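Local coordinates for long form salivary protein D7L1 (Anopheles stephensi, PDB 3NHI) that binds and sequesters cysteinyl leukotrienes and thromboxane A2 analogs in mosquito saliva, blunting the host response to blood feeding, at residues K140-A143 and E147-Q150; Y178-S183 and L245-L250; N215-S220 and F258-L263; D240-L245 and Q252-A257; R264-A269 and L290-H295. One frame throughout, in Å; residues are numbered along the deposited sequence.

Contact 1 of 5, residues K140-A143 and E147-Q150; sequences KIYA and EIKQ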
# COMPACT_ATOMS: atom_id res chain seq x y z
N LYS A 140 7.71 -13.87 -9.51
CA LYS A 140 6.95 -14.92 -10.18
C LYS A 140 5.46 -14.59 -10.22
O LYS A 140 4.78 -14.89 -11.20
CB LYS A 140 7.15 -16.28 -9.51
CG LYS A 140 8.54 -16.85 -9.65
CD LYS A 140 8.66 -18.22 -8.99
CE LYS A 140 10.08 -18.74 -9.11
NZ LYS A 140 10.20 -20.19 -8.76
N ILE A 141 4.95 -13.98 -9.16
CA ILE A 141 3.56 -13.55 -9.11
C ILE A 141 3.28 -12.48 -10.17
O ILE A 141 2.33 -12.60 -10.93
CB ILE A 141 3.16 -13.04 -7.68
CG1 ILE A 141 3.46 -14.09 -6.59
CG2 ILE A 141 1.70 -12.54 -7.67
CD1 ILE A 141 2.57 -15.33 -6.61
N TYR A 142 4.13 -11.45 -10.24
CA TYR A 142 3.94 -10.39 -11.24
C TYR A 142 4.00 -10.97 -12.65
O TYR A 142 3.19 -10.60 -13.51
CB TYR A 142 4.98 -9.29 -11.12
CG TYR A 142 4.91 -8.49 -9.84
CD1 TYR A 142 3.81 -7.65 -9.56
CD2 TYR A 142 5.95 -8.52 -8.93
CE1 TYR A 142 3.77 -6.90 -8.39
CE2 TYR A 142 5.92 -7.78 -7.75
CZ TYR A 142 4.82 -6.97 -7.48
OH TYR A 142 4.78 -6.23 -6.32
N ALA A 143 4.93 -11.89 -12.88
CA ALA A 143 5.09 -12.49 -14.21
C ALA A 143 3.85 -13.30 -14.62
O ALA A 143 3.46 -13.28 -15.79
CB ALA A 143 6.35 -13.37 -14.25
N GLU A 147 -1.94 -8.24 -14.67
CA GLU A 147 -2.96 -7.29 -14.24
C GLU A 147 -2.64 -6.60 -12.90
O GLU A 147 -3.36 -5.72 -12.46
CB GLU A 147 -4.33 -7.98 -14.18
CG GLU A 147 -4.49 -9.03 -13.06
CD GLU A 147 -4.13 -10.47 -13.45
OE1 GLU A 147 -3.28 -10.71 -14.34
OE2 GLU A 147 -4.73 -11.38 -12.83
N ILE A 148 -1.55 -7.02 -12.26
CA ILE A 148 -1.10 -6.40 -11.00
C ILE A 148 -0.17 -5.24 -11.33
O ILE A 148 0.73 -5.39 -12.17
CB ILE A 148 -0.31 -7.41 -10.11
CG1 ILE A 148 -1.14 -8.66 -9.82
CG2 ILE A 148 0.13 -6.73 -8.80
CD1 ILE A 148 -0.38 -9.76 -9.10
N LYS A 149 -0.34 -4.09 -10.67
CA LYS A 149 0.61 -2.98 -10.83
C LYS A 149 2.02 -3.44 -10.45
O LYS A 149 2.24 -3.99 -9.37
CB LYS A 149 0.19 -1.77 -9.99
CG LYS A 149 1.10 -0.55 -10.22
CD LYS A 149 1.13 0.39 -9.02
CE LYS A 149 2.03 -0.12 -7.91
NZ LYS A 149 3.48 0.13 -8.21
N GLN A 150 2.97 -3.20 -11.35
CA GLN A 150 4.32 -3.69 -11.16
C GLN A 150 5.14 -2.70 -10.34
O GLN A 150 4.79 -1.52 -10.23
CB GLN A 150 4.97 -3.93 -12.52
CG GLN A 150 4.09 -4.71 -13.50
CD GLN A 150 4.13 -6.22 -13.30
OE1 GLN A 150 5.20 -6.84 -13.38
NE2 GLN A 150 2.97 -6.83 -13.07
O HOH W 1 3.85 -3.66 -7.02
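Tyr142, near the end of helix 135-144, lies against three successive residues of the loop that follows, and the ring carries most of the contact. The apolar part is made by the isoleucines. Ile148 CG2 meets the ring at its edge, close to its plane, 3.7 Å from Tyr142 CE1, and the two side chains cross at about a right angle. The other branch of Ile148 runs away from the ring to the helix: its CD1 stops 3.8 Å from Ile141 CG2. The Gln150 amide closes in tightly beside them, because its chain bends at the second torsion (chi2 -82°). This turn brings OE1 to 3.3 Å from Tyr142 CB, with the amide plane 72° from the ring. Gln150 NE2 donates to Ile148 O at 2.8 Å with an N-H...O angle of 156°, tying the side chain back to the loop's own backbone and fixing the tilt of the amide. Gln150, partly exposed, marks the more open side. Toward the phenol end the contact turns polar and water-mediated. A water bridges Tyr142 OH, at 2.8 Å, and Lys149 O, to which it donates. Lys149 gives its NZ to Gln150 O, Glu153 O and Ser265 O. Ala8 and Leu12 of helix 8-22 also pack on Tyr142, whose side chain comes within about 5 Å of the bound hydroxyeicosatetraenoic acid and about 4 Å of the Lys151 side chain, a thromboxane A2 site. The arrangement is a helix-to-loop turn beside the lipid pocket of an all-helical odorant-binding-protein-like fold.

Contact 2 of 5, residues Y178-S183 and L245-L250; sequences YKLTGS and LVNSRL. With SO4 (sulfate ion), chain D.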
# COMPACT_ATOMS: atom_id res chain seq x y z
N TYR A 178 -4.07 18.20 -15.23
CA TYR A 178 -5.21 18.30 -14.33
C TYR A 178 -6.47 18.81 -15.02
O TYR A 178 -7.40 19.28 -14.36
CB TYR A 178 -4.82 19.12 -13.09
CG TYR A 178 -3.92 18.33 -12.17
CD1 TYR A 178 -4.45 17.54 -11.16
CD2 TYR A 178 -2.53 18.31 -12.37
CE1 TYR A 178 -3.63 16.78 -10.34
CE2 TYR A 178 -1.70 17.55 -11.54
CZ TYR A 178 -2.26 16.79 -10.53
OH TYR A 178 -1.47 16.02 -9.70
N LYS A 179 -6.51 18.66 -16.34
CA LYS A 179 -7.68 19.07 -17.11
C LYS A 179 -8.88 18.21 -16.71
O LYS A 179 -8.80 16.98 -16.72
CB LYS A 179 -7.40 18.94 -18.60
CG LYS A 179 -8.55 19.38 -19.50
CD LYS A 179 -8.30 19.02 -20.96
CE LYS A 179 -7.14 19.82 -21.54
NZ LYS A 179 -7.51 21.24 -21.76
N LEU A 180 -9.97 18.87 -16.34
CA LEU A 180 -11.18 18.17 -15.91
C LEU A 180 -12.17 18.07 -17.07
O LEU A 180 -12.77 19.07 -17.47
CB LEU A 180 -11.80 18.86 -14.70
CG LEU A 180 -10.86 19.03 -13.49
CD1 LEU A 180 -11.55 19.87 -12.41
CD2 LEU A 180 -10.39 17.68 -12.95
N THR A 181 -12.34 16.86 -17.60
CA THR A 181 -13.19 16.64 -18.77
C THR A 181 -14.51 15.95 -18.43
O THR A 181 -15.43 15.93 -19.25
CB THR A 181 -12.48 15.75 -19.79
OG1 THR A 181 -12.17 14.49 -19.16
CG2 THR A 181 -11.20 16.43 -20.28
N GLY A 182 -14.58 15.32 -17.26
CA GLY A 182 -15.73 14.50 -16.90
C GLY A 182 -15.95 13.30 -17.81
O GLY A 182 -17.05 12.76 -17.86
N SER A 183 -14.92 12.89 -18.54
CA SER A 183 -15.07 11.78 -19.48
C SER A 183 -15.17 10.46 -18.70
O SER A 183 -14.65 10.36 -17.59
CB SER A 183 -13.90 11.71 -20.45
OG SER A 183 -12.71 11.33 -19.79
N LEU A 245 -11.02 18.88 -5.08
CA LEU A 245 -9.67 19.29 -4.69
C LEU A 245 -9.04 20.17 -5.75
O LEU A 245 -8.47 21.23 -5.43
CB LEU A 245 -8.80 18.05 -4.44
CG LEU A 245 -9.19 17.26 -3.18
CD1 LEU A 245 -8.69 15.83 -3.28
CD2 LEU A 245 -8.70 17.93 -1.91
N VAL A 246 -9.16 19.77 -7.01
CA VAL A 246 -8.52 20.50 -8.10
C VAL A 246 -9.11 21.90 -8.24
O VAL A 246 -8.37 22.87 -8.46
CB VAL A 246 -8.61 19.72 -9.43
CG1 VAL A 246 -8.21 20.61 -10.62
CG2 VAL A 246 -7.71 18.47 -9.37
N ASN A 247 -10.42 22.03 -8.06
CA ASN A 247 -11.08 23.33 -8.25
C ASN A 247 -11.12 24.23 -7.02
O ASN A 247 -11.69 25.32 -7.07
CB ASN A 247 -12.46 23.14 -8.87
CG ASN A 247 -12.40 22.87 -10.36
OD1 ASN A 247 -11.37 23.09 -11.00
ND2 ASN A 247 -13.50 22.40 -10.93
N SER A 248 -10.47 23.79 -5.95
CA SER A 248 -10.43 24.52 -4.68
C SER A 248 -9.20 25.42 -4.55
O SER A 248 -8.29 25.38 -5.39
CB SER A 248 -10.40 23.51 -3.53
OG SER A 248 -9.10 22.94 -3.42
N ARG A 249 -9.16 26.19 -3.47
CA ARG A 249 -8.00 27.02 -3.14
C ARG A 249 -6.75 26.16 -2.88
O ARG A 249 -5.63 26.67 -2.88
CB ARG A 249 -8.33 27.89 -1.92
CG ARG A 249 -7.87 29.34 -2.01
CD ARG A 249 -9.03 30.28 -2.37
NE ARG A 249 -9.92 30.53 -1.24
CZ ARG A 249 -11.15 30.03 -1.10
NH1 ARG A 249 -11.67 29.25 -2.04
NH2 ARG A 249 -11.86 30.32 -0.02
N LEU A 250 -6.95 24.85 -2.68
CA LEU A 250 -5.84 23.90 -2.47
C LEU A 250 -5.18 23.43 -3.76
O LEU A 250 -4.20 22.69 -3.71
CB LEU A 250 -6.33 22.64 -1.74
CG LEU A 250 -6.87 22.80 -0.32
CD1 LEU A 250 -7.58 21.53 0.10
CD2 LEU A 250 -5.74 23.12 0.65
S SO4 D . -2.11 21.58 -14.98
O1 SO4 D . -3.47 22.04 -14.68
O2 SO4 D . -2.17 20.25 -15.57
O3 SO4 D . -1.33 21.53 -13.75
O4 SO4 D . -1.49 22.50 -15.92
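Val246 is gripped by Tyr178 and Leu180 as helix 238-246 runs out, and its two methyls divide the work. Leu245, just before it, packs on Val229 of helix 223-231, and its carbonyl is used by Ser248. At Val246, CG1 is anti to the backbone N (chi1 168°) and meets Leu180 CD1 at 3.9 Å. The second methyl, CG2, reaches Tyr178 CD1 at 3.8 Å, the two side chains meeting at a slant. Asn247 follows, and its amide approaches the tip of Leu180 from the opposite direction: Leu180 CD1 is 3.5 Å from Asn247 OD1 and equally near ND2, a methyl resting against a polar group. Ser248 then closes the helix end. Its OG donates to Leu245 O at 2.7 Å and accepts from Leu250 N, a capping bond for the helix that comes next; Leu245 O takes the Ser248 backbone N as well, from the same face. Leu250 packs on Val226 and Val229 of helix 223-231. On the loop side, Tyr178 N donates to sulfate O2 at 2.8 Å. This ion, probably from the crystallisation liquor, is also bound by Arg177 and Lys255, while the phenol of Tyr178 bonds to Asp259 and Arg176. The arrangement is a loop packed against the C-terminal end of helix 238-246, within the PBP/GOBP family region and away from the annotated lipid site.

Contact 3 of 5, residues N215-S220 and F258-L263; sequences NLINKS and FDFHEL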
# COMPACT_ATOMS: atom_id res chain seq x y z
N ASN A 215 0.54 16.27 4.47
CA ASN A 215 1.57 16.27 5.52
C ASN A 215 2.92 15.93 4.92
O ASN A 215 3.93 16.54 5.27
CB ASN A 215 1.21 15.29 6.64
CG ASN A 215 0.00 15.73 7.43
OD1 ASN A 215 -0.43 16.88 7.36
ND2 ASN A 215 -0.53 14.81 8.22
N LEU A 216 2.93 14.99 3.97
CA LEU A 216 4.17 14.53 3.34
C LEU A 216 4.84 15.56 2.43
O LEU A 216 6.04 15.43 2.14
CB LEU A 216 3.94 13.21 2.60
CG LEU A 216 3.89 11.97 3.51
CD1 LEU A 216 3.31 10.79 2.74
CD2 LEU A 216 5.27 11.63 4.06
N ILE A 217 4.10 16.57 1.98
CA ILE A 217 4.69 17.71 1.27
C ILE A 217 4.87 18.93 2.18
O ILE A 217 5.03 20.05 1.71
CB ILE A 217 3.95 18.08 -0.05
CG1 ILE A 217 2.49 18.47 0.23
CG2 ILE A 217 4.04 16.92 -1.04
CD1 ILE A 217 1.87 19.33 -0.88
N ASN A 218 4.88 18.68 3.49
CA ASN A 218 5.14 19.73 4.49
C ASN A 218 4.07 20.82 4.51
O ASN A 218 4.36 22.01 4.71
CB ASN A 218 6.57 20.30 4.34
CG ASN A 218 7.62 19.21 4.38
OD1 ASN A 218 7.60 18.34 5.25
ND2 ASN A 218 8.53 19.23 3.41
N LYS A 219 2.83 20.39 4.33
CA LYS A 219 1.68 21.29 4.38
C LYS A 219 0.68 20.86 5.45
O LYS A 219 -0.53 20.84 5.22
CB LYS A 219 1.02 21.40 3.00
CG LYS A 219 1.88 22.12 1.96
CD LYS A 219 2.01 23.61 2.29
CE LYS A 219 2.97 24.31 1.36
NZ LYS A 219 2.96 25.78 1.61
N SER A 220 1.20 20.53 6.64
CA SER A 220 0.36 20.13 7.76
C SER A 220 -0.65 21.21 8.15
O SER A 220 -1.73 20.89 8.64
CB SER A 220 1.20 19.73 8.98
OG SER A 220 2.10 20.77 9.37
N PHE A 258 -0.40 14.99 -4.91
CA PHE A 258 -0.81 13.88 -5.77
C PHE A 258 0.34 13.45 -6.68
O PHE A 258 0.54 12.24 -6.89
CB PHE A 258 -2.01 14.36 -6.59
CG PHE A 258 -2.89 13.29 -7.17
CD1 PHE A 258 -3.53 12.32 -6.39
CD2 PHE A 258 -3.17 13.34 -8.53
CE1 PHE A 258 -4.42 11.39 -6.98
CE2 PHE A 258 -4.04 12.43 -9.12
CZ PHE A 258 -4.67 11.45 -8.35
N ASP A 259 1.12 14.41 -7.18
CA ASP A 259 2.30 14.10 -7.99
C ASP A 259 3.35 13.37 -7.15
O ASP A 259 3.96 12.41 -7.62
CB ASP A 259 2.94 15.38 -8.57
CG ASP A 259 2.08 16.07 -9.61
OD1 ASP A 259 1.10 15.48 -10.11
OD2 ASP A 259 2.42 17.22 -9.97
N PHE A 260 3.55 13.80 -5.90
CA PHE A 260 4.51 13.11 -5.03
C PHE A 260 4.04 11.68 -4.78
O PHE A 260 4.85 10.75 -4.81
CB PHE A 260 4.72 13.88 -3.73
CG PHE A 260 5.81 13.33 -2.85
CD1 PHE A 260 7.01 12.86 -3.39
CD2 PHE A 260 5.66 13.33 -1.47
CE1 PHE A 260 8.04 12.38 -2.56
CE2 PHE A 260 6.68 12.86 -0.64
CZ PHE A 260 7.87 12.39 -1.19
N HIS A 261 2.74 11.50 -4.55
CA HIS A 261 2.24 10.14 -4.38
C HIS A 261 2.35 9.33 -5.67
O HIS A 261 2.61 8.13 -5.62
CB HIS A 261 0.83 10.10 -3.79
CG HIS A 261 0.53 8.84 -3.04
ND1 HIS A 261 -0.49 8.76 -2.12
CD2 HIS A 261 1.13 7.62 -3.03
CE1 HIS A 261 -0.53 7.54 -1.60
NE2 HIS A 261 0.44 6.83 -2.14
N GLU A 262 2.21 9.97 -6.84
CA GLU A 262 2.49 9.22 -8.06
C GLU A 262 3.89 8.59 -8.02
O GLU A 262 4.05 7.38 -8.25
CB GLU A 262 2.32 10.03 -9.34
CG GLU A 262 2.58 9.11 -10.52
CD GLU A 262 2.40 9.70 -11.90
OE1 GLU A 262 2.19 10.93 -12.03
OE2 GLU A 262 2.50 8.92 -12.86
N LEU A 263 4.89 9.41 -7.70
CA LEU A 263 6.25 8.91 -7.57
C LEU A 263 6.36 7.77 -6.56
O LEU A 263 6.92 6.71 -6.85
CB LEU A 263 7.20 10.05 -7.18
CG LEU A 263 8.64 9.66 -6.84
CD1 LEU A 263 9.33 8.87 -7.98
CD2 LEU A 263 9.40 10.92 -6.50
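Phe260 holds CG anti to its backbone N (chi1 -173°), which swings the ring from helix 251-266 toward the C-terminal end of helix 207-216. Across from it, Ile217 carries CG1 between the backbone N and the carbonyl carbon (chi1 61°), a crowded position that leaves CG2 as the branch facing the ring. Ile217 CG2 lies 4.0 Å from Phe260 CD2, and the two side chains slide past each other in opposite directions. Leu216 comes in with its backbone: its O is 3.8 Å from Phe260 CE2, while its CB is 4.3 Å from the same ring carbon. Just beyond, the chain turns away in a Schellman motif, with Asn218 at positive phi as the C-prime residue, Asn218 N bonded to Asn215 O at 2.9 Å and Lys219 N to Phe214 O. Phe260 is also shared: Arg264 makes a cation-pi contact with it, and Tyr277 and Val283 touch it. The polar neighbours on its helix look elsewhere, Asp259 and Glu262 to Arg176 and His261 to Asp213. Only 116 Å² is buried between the segments, through apolar contacts and one carbonyl oxygen set against the ring, so this join probably depends on shape and on the surrounding side chains more than on directional bonds.

Contact 4 of 5, residues D240-L245 and Q252-A257; sequences DYYVCL and QHFKNA. With SO4 (sulfate ion), chain D.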
# COMPACT_ATOMS: atom_id res chain seq x y z
N ASP A 240 -15.42 12.79 -8.15
CA ASP A 240 -16.02 13.94 -7.46
C ASP A 240 -15.04 14.61 -6.50
O ASP A 240 -14.89 15.84 -6.52
CB ASP A 240 -17.30 13.55 -6.74
CG ASP A 240 -18.34 12.96 -7.68
OD1 ASP A 240 -18.51 13.50 -8.80
OD2 ASP A 240 -18.97 11.97 -7.30
N TYR A 241 -14.36 13.80 -5.68
CA TYR A 241 -13.38 14.34 -4.73
C TYR A 241 -12.20 14.98 -5.43
O TYR A 241 -11.73 16.03 -5.04
CB TYR A 241 -12.92 13.25 -3.75
CG TYR A 241 -14.03 12.72 -2.89
CD1 TYR A 241 -14.42 11.39 -2.98
CD2 TYR A 241 -14.72 13.55 -2.01
CE1 TYR A 241 -15.47 10.89 -2.21
CE2 TYR A 241 -15.75 13.06 -1.22
CZ TYR A 241 -16.11 11.73 -1.32
OH TYR A 241 -17.15 11.23 -0.56
N TYR A 242 -11.73 14.33 -6.49
CA TYR A 242 -10.66 14.86 -7.32
C TYR A 242 -11.02 16.25 -7.88
O TYR A 242 -10.22 17.18 -7.77
CB TYR A 242 -10.40 13.85 -8.43
CG TYR A 242 -9.38 14.23 -9.48
CD1 TYR A 242 -8.02 14.32 -9.18
CD2 TYR A 242 -9.78 14.47 -10.79
CE1 TYR A 242 -7.09 14.66 -10.15
CE2 TYR A 242 -8.85 14.80 -11.77
CZ TYR A 242 -7.52 14.89 -11.45
OH TYR A 242 -6.59 15.22 -12.41
N VAL A 243 -12.22 16.38 -8.45
CA VAL A 243 -12.72 17.66 -8.95
C VAL A 243 -12.79 18.70 -7.83
O VAL A 243 -12.36 19.85 -8.00
CB VAL A 243 -14.10 17.51 -9.64
CG1 VAL A 243 -14.75 18.88 -9.86
CG2 VAL A 243 -13.96 16.79 -10.96
N CYS A 244 -13.31 18.29 -6.67
CA CYS A 244 -13.39 19.23 -5.55
C CYS A 244 -12.02 19.76 -5.14
O CYS A 244 -11.88 20.96 -4.88
CB CYS A 244 -14.11 18.61 -4.36
SG CYS A 244 -15.87 18.42 -4.68
N LEU A 245 -11.02 18.88 -5.08
CA LEU A 245 -9.67 19.29 -4.69
C LEU A 245 -9.04 20.17 -5.75
O LEU A 245 -8.47 21.23 -5.43
CB LEU A 245 -8.80 18.05 -4.44
CG LEU A 245 -9.19 17.26 -3.18
CD1 LEU A 245 -8.69 15.83 -3.28
CD2 LEU A 245 -8.70 17.93 -1.91
N GLN A 252 -2.93 23.96 -6.21
CA GLN A 252 -1.52 23.69 -6.45
C GLN A 252 -0.94 22.73 -5.43
O GLN A 252 -0.12 21.87 -5.77
CB GLN A 252 -0.70 24.99 -6.48
CG GLN A 252 0.75 24.77 -6.95
CD GLN A 252 0.84 24.12 -8.33
OE1 GLN A 252 0.28 24.64 -9.31
NE2 GLN A 252 1.51 22.98 -8.41
N HIS A 253 -1.36 22.87 -4.18
CA HIS A 253 -0.88 21.96 -3.14
C HIS A 253 -1.36 20.54 -3.38
O HIS A 253 -0.59 19.59 -3.18
CB HIS A 253 -1.30 22.47 -1.77
CG HIS A 253 -0.84 23.85 -1.49
ND1 HIS A 253 0.49 24.18 -1.39
CD2 HIS A 253 -1.53 25.00 -1.31
CE1 HIS A 253 0.61 25.47 -1.15
NE2 HIS A 253 -0.60 26.00 -1.11
N PHE A 254 -2.61 20.39 -3.81
CA PHE A 254 -3.09 19.06 -4.16
C PHE A 254 -2.28 18.46 -5.32
O PHE A 254 -1.89 17.29 -5.25
CB PHE A 254 -4.58 19.04 -4.50
CG PHE A 254 -5.03 17.71 -5.02
CD1 PHE A 254 -4.93 16.59 -4.21
CD2 PHE A 254 -5.49 17.56 -6.32
CE1 PHE A 254 -5.30 15.34 -4.69
CE2 PHE A 254 -5.87 16.30 -6.79
CZ PHE A 254 -5.77 15.19 -5.97
N LYS A 255 -2.01 19.26 -6.35
CA LYS A 255 -1.22 18.77 -7.47
C LYS A 255 0.13 18.28 -6.97
O LYS A 255 0.58 17.21 -7.35
CB LYS A 255 -1.04 19.86 -8.53
CG LYS A 255 -2.32 20.27 -9.22
CD LYS A 255 -2.04 21.34 -10.27
CE LYS A 255 -3.32 21.78 -10.94
NZ LYS A 255 -3.05 22.84 -11.95
N ASN A 256 0.75 19.05 -6.08
CA ASN A 256 2.06 18.66 -5.56
C ASN A 256 1.99 17.38 -4.73
O ASN A 256 2.85 16.51 -4.85
CB ASN A 256 2.69 19.81 -4.77
CG ASN A 256 3.03 21.00 -5.64
OD1 ASN A 256 3.13 20.89 -6.86
ND2 ASN A 256 3.22 22.16 -5.01
N ALA A 257 0.94 17.26 -3.91
CA ALA A 257 0.74 16.08 -3.07
C ALA A 257 0.45 14.83 -3.90
O ALA A 257 1.01 13.77 -3.64
CB ALA A 257 -0.40 16.33 -2.09
S SO4 D . -2.11 21.58 -14.98
O1 SO4 D . -3.47 22.04 -14.68
O2 SO4 D . -2.17 20.25 -15.57
O3 SO4 D . -1.33 21.53 -13.75
O4 SO4 D . -1.49 22.50 -15.92
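Helix 238-246 and helix 251-266, joined by a short turn, come nearest at Leu245 and Phe254, whose CA atoms lie 6.6 Å apart. The Phe254 ring, set with CG anti to the backbone N (chi1 173°), reaches from the second helix across to the first and is touched in two ways. Leu245 lies over one face. Its CB sits 3.9 Å from the ring centroid and 15° off the normal, a CH-pi contact, while its CD1 comes down on the same ring 3.7 Å from Phe254 CE1. Tyr242, one turn earlier, meets the ring at its edge: Tyr242 CD1 is 3.8 Å from Phe254 CE2, and the two side chains cross at about a right angle. Phe254 is thus held by two residues of helix 238-246, one over its face and one at its edge, and further along its own helix it meets the ring of Phe258. On the outward side of helix 251-266 the chemistry changes. Lys255, extended beyond CG, bonds through NZ to O3 of the sulfate at 2.8 Å and to its O1 at 2.9 Å. Gln252 NE2 donates to Asn256 OD1 at 3.1 Å, one helical turn along, from above the plane of the Asn256 amide. Cys244 of helix 238-246 is disulfide-linked to Cys233. The whole is a pair of successive helices joined by a short turn, its apolar, largely aromatic inner side contrasting with a polar outer one.

Contact 5 of 5, residues R264-A269 and L290-H295; sequences RSADYA and LNTTVH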
# COMPACT_ATOMS: atom_id res chain seq x y z
N ARG A 264 5.80 7.99 -5.37
CA ARG A 264 5.85 7.00 -4.31
C ARG A 264 5.12 5.72 -4.68
O ARG A 264 5.50 4.63 -4.24
CB ARG A 264 5.30 7.60 -3.01
CG ARG A 264 6.22 8.67 -2.45
CD ARG A 264 5.83 9.14 -1.07
NE ARG A 264 4.61 9.94 -1.08
CZ ARG A 264 3.42 9.55 -0.62
NH1 ARG A 264 3.21 8.34 -0.13
NH2 ARG A 264 2.41 10.38 -0.68
N SER A 265 4.08 5.84 -5.51
CA SER A 265 3.31 4.67 -5.93
C SER A 265 4.06 3.85 -6.97
O SER A 265 3.72 2.69 -7.18
CB SER A 265 1.93 5.07 -6.45
OG SER A 265 1.97 5.53 -7.80
N ALA A 266 5.07 4.45 -7.61
CA ALA A 266 5.94 3.72 -8.54
C ALA A 266 7.07 3.02 -7.79
O ALA A 266 7.47 1.92 -8.16
CB ALA A 266 6.50 4.66 -9.61
N ASP A 267 7.55 3.64 -6.72
CA ASP A 267 8.69 3.13 -5.96
C ASP A 267 8.28 3.00 -4.50
O ASP A 267 8.39 3.95 -3.72
CB ASP A 267 9.87 4.09 -6.12
CG ASP A 267 11.12 3.65 -5.38
OD1 ASP A 267 11.14 2.57 -4.75
OD2 ASP A 267 12.10 4.41 -5.45
N TYR A 268 7.82 1.81 -4.11
CA TYR A 268 7.33 1.59 -2.75
C TYR A 268 8.43 1.73 -1.69
O TYR A 268 8.13 1.90 -0.51
CB TYR A 268 6.63 0.23 -2.65
CG TYR A 268 5.19 0.21 -3.12
CD1 TYR A 268 4.65 1.24 -3.90
CD2 TYR A 268 4.35 -0.87 -2.79
CE1 TYR A 268 3.33 1.20 -4.33
CE2 TYR A 268 3.03 -0.93 -3.23
CZ TYR A 268 2.52 0.12 -3.99
OH TYR A 268 1.21 0.12 -4.44
N ALA A 269 9.69 1.72 -2.12
CA ALA A 269 10.81 1.90 -1.19
C ALA A 269 11.22 3.36 -1.01
O ALA A 269 12.13 3.66 -0.24
CB ALA A 269 12.01 1.06 -1.62
N LEU A 290 11.18 6.30 -14.06
CA LEU A 290 10.26 5.19 -13.81
C LEU A 290 9.13 5.19 -14.84
O LEU A 290 9.05 6.06 -15.70
CB LEU A 290 9.72 5.30 -12.37
CG LEU A 290 10.78 5.20 -11.27
CD1 LEU A 290 10.21 5.63 -9.93
CD2 LEU A 290 11.41 3.80 -11.17
N ASN A 291 8.25 4.19 -14.75
CA ASN A 291 7.11 4.08 -15.64
C ASN A 291 5.94 4.89 -15.07
O ASN A 291 5.08 4.37 -14.35
CB ASN A 291 6.75 2.60 -15.86
CG ASN A 291 5.57 2.41 -16.80
OD1 ASN A 291 5.12 3.33 -17.47
ND2 ASN A 291 5.06 1.18 -16.83
N THR A 292 5.94 6.18 -15.39
CA THR A 292 4.98 7.13 -14.82
C THR A 292 4.30 7.93 -15.93
O THR A 292 4.56 7.74 -17.12
CB THR A 292 5.65 8.13 -13.87
OG1 THR A 292 6.47 9.01 -14.65
CG2 THR A 292 6.49 7.42 -12.83
N THR A 293 3.44 8.86 -15.52
CA THR A 293 2.69 9.70 -16.46
C THR A 293 3.32 11.08 -16.61
O THR A 293 2.67 12.01 -17.09
CB THR A 293 1.21 9.84 -16.04
OG1 THR A 293 1.11 10.45 -14.75
CG2 THR A 293 0.51 8.49 -16.03
N VAL A 294 4.58 11.20 -16.24
CA VAL A 294 5.31 12.48 -16.28
C VAL A 294 5.53 12.98 -17.71
O VAL A 294 5.56 12.18 -18.66
CB VAL A 294 6.66 12.36 -15.50
CG1 VAL A 294 7.71 11.59 -16.30
CG2 VAL A 294 7.19 13.75 -15.08
N HIS A 295 5.67 14.29 -17.85
CA HIS A 295 6.03 14.94 -19.11
C HIS A 295 7.52 14.83 -19.38
O HIS A 295 8.35 15.13 -18.51
CB HIS A 295 5.64 16.42 -19.10
CG HIS A 295 4.16 16.66 -19.09
ND1 HIS A 295 3.38 16.45 -17.98
CD2 HIS A 295 3.33 17.11 -20.06
CE1 HIS A 295 2.12 16.76 -18.27
NE2 HIS A 295 2.07 17.16 -19.53
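This contact belongs to the junction where helix 251-266 ends and the C-terminal tail returns alongside it, near the loop that carries the ligand-binding residue Lys151. Ala266 CB, near the end of helix 251-266, points at the tail and meets Leu290 CD1 at 3.8 Å, the same methyl that lies 4.1 Å from Asp267 CB. Leu290 reaches there because its CG stands anti to the carbonyl carbon (chi1 -62°), and it also packs on Leu263. Thr292 adds its CG2, 4.2 Å from Ala266 CB. The polar ends of Asp267 and Thr292 are both used in turns. Asp267 OD1 accepts from Ala269 N at 3.1 Å, approached from above the carboxylate plane, an Asx turn that shapes the exit from the helix. Thr292 OG1 accepts from Val294 N with an N-H...O angle of 161°, an ST turn, and is bonded to Met287 O as well. Between the two segments Gly152 joins both, through backbone bonds to Ala266 and Asn291. A small apolar patch, flanked by an Asx turn and an ST turn, thus joins the segment after helix 280-288 to the end of helix 251-266, close to the lipid-binding half of this two-part odorant-binding-protein-like chain.

In the fold
Contacts 1, 3 and 4 are buried, whereas contacts 2 and 5 are partly open at the ends of helices. Helix 251-266 threads contacts 3, 4 and 5: contact 4 takes its early turns, contact 3 its middle and contact 5 its end, with contact 4 nested inside the loop closed by contact 3. Contacts 2 and 4 share Leu245 and one sulfate, their centres 7 Å apart. Aromatic packing dominates contacts 3 and 4, methyl packing contact 5; contact 2 combines methyl packing with an asparagine amide against a methyl. Contact 1 stands apart beside the lipid pocket, mixing a water bridge with apolar packing, yet it touches contact 5 through Lys149 NZ and Ser265 O.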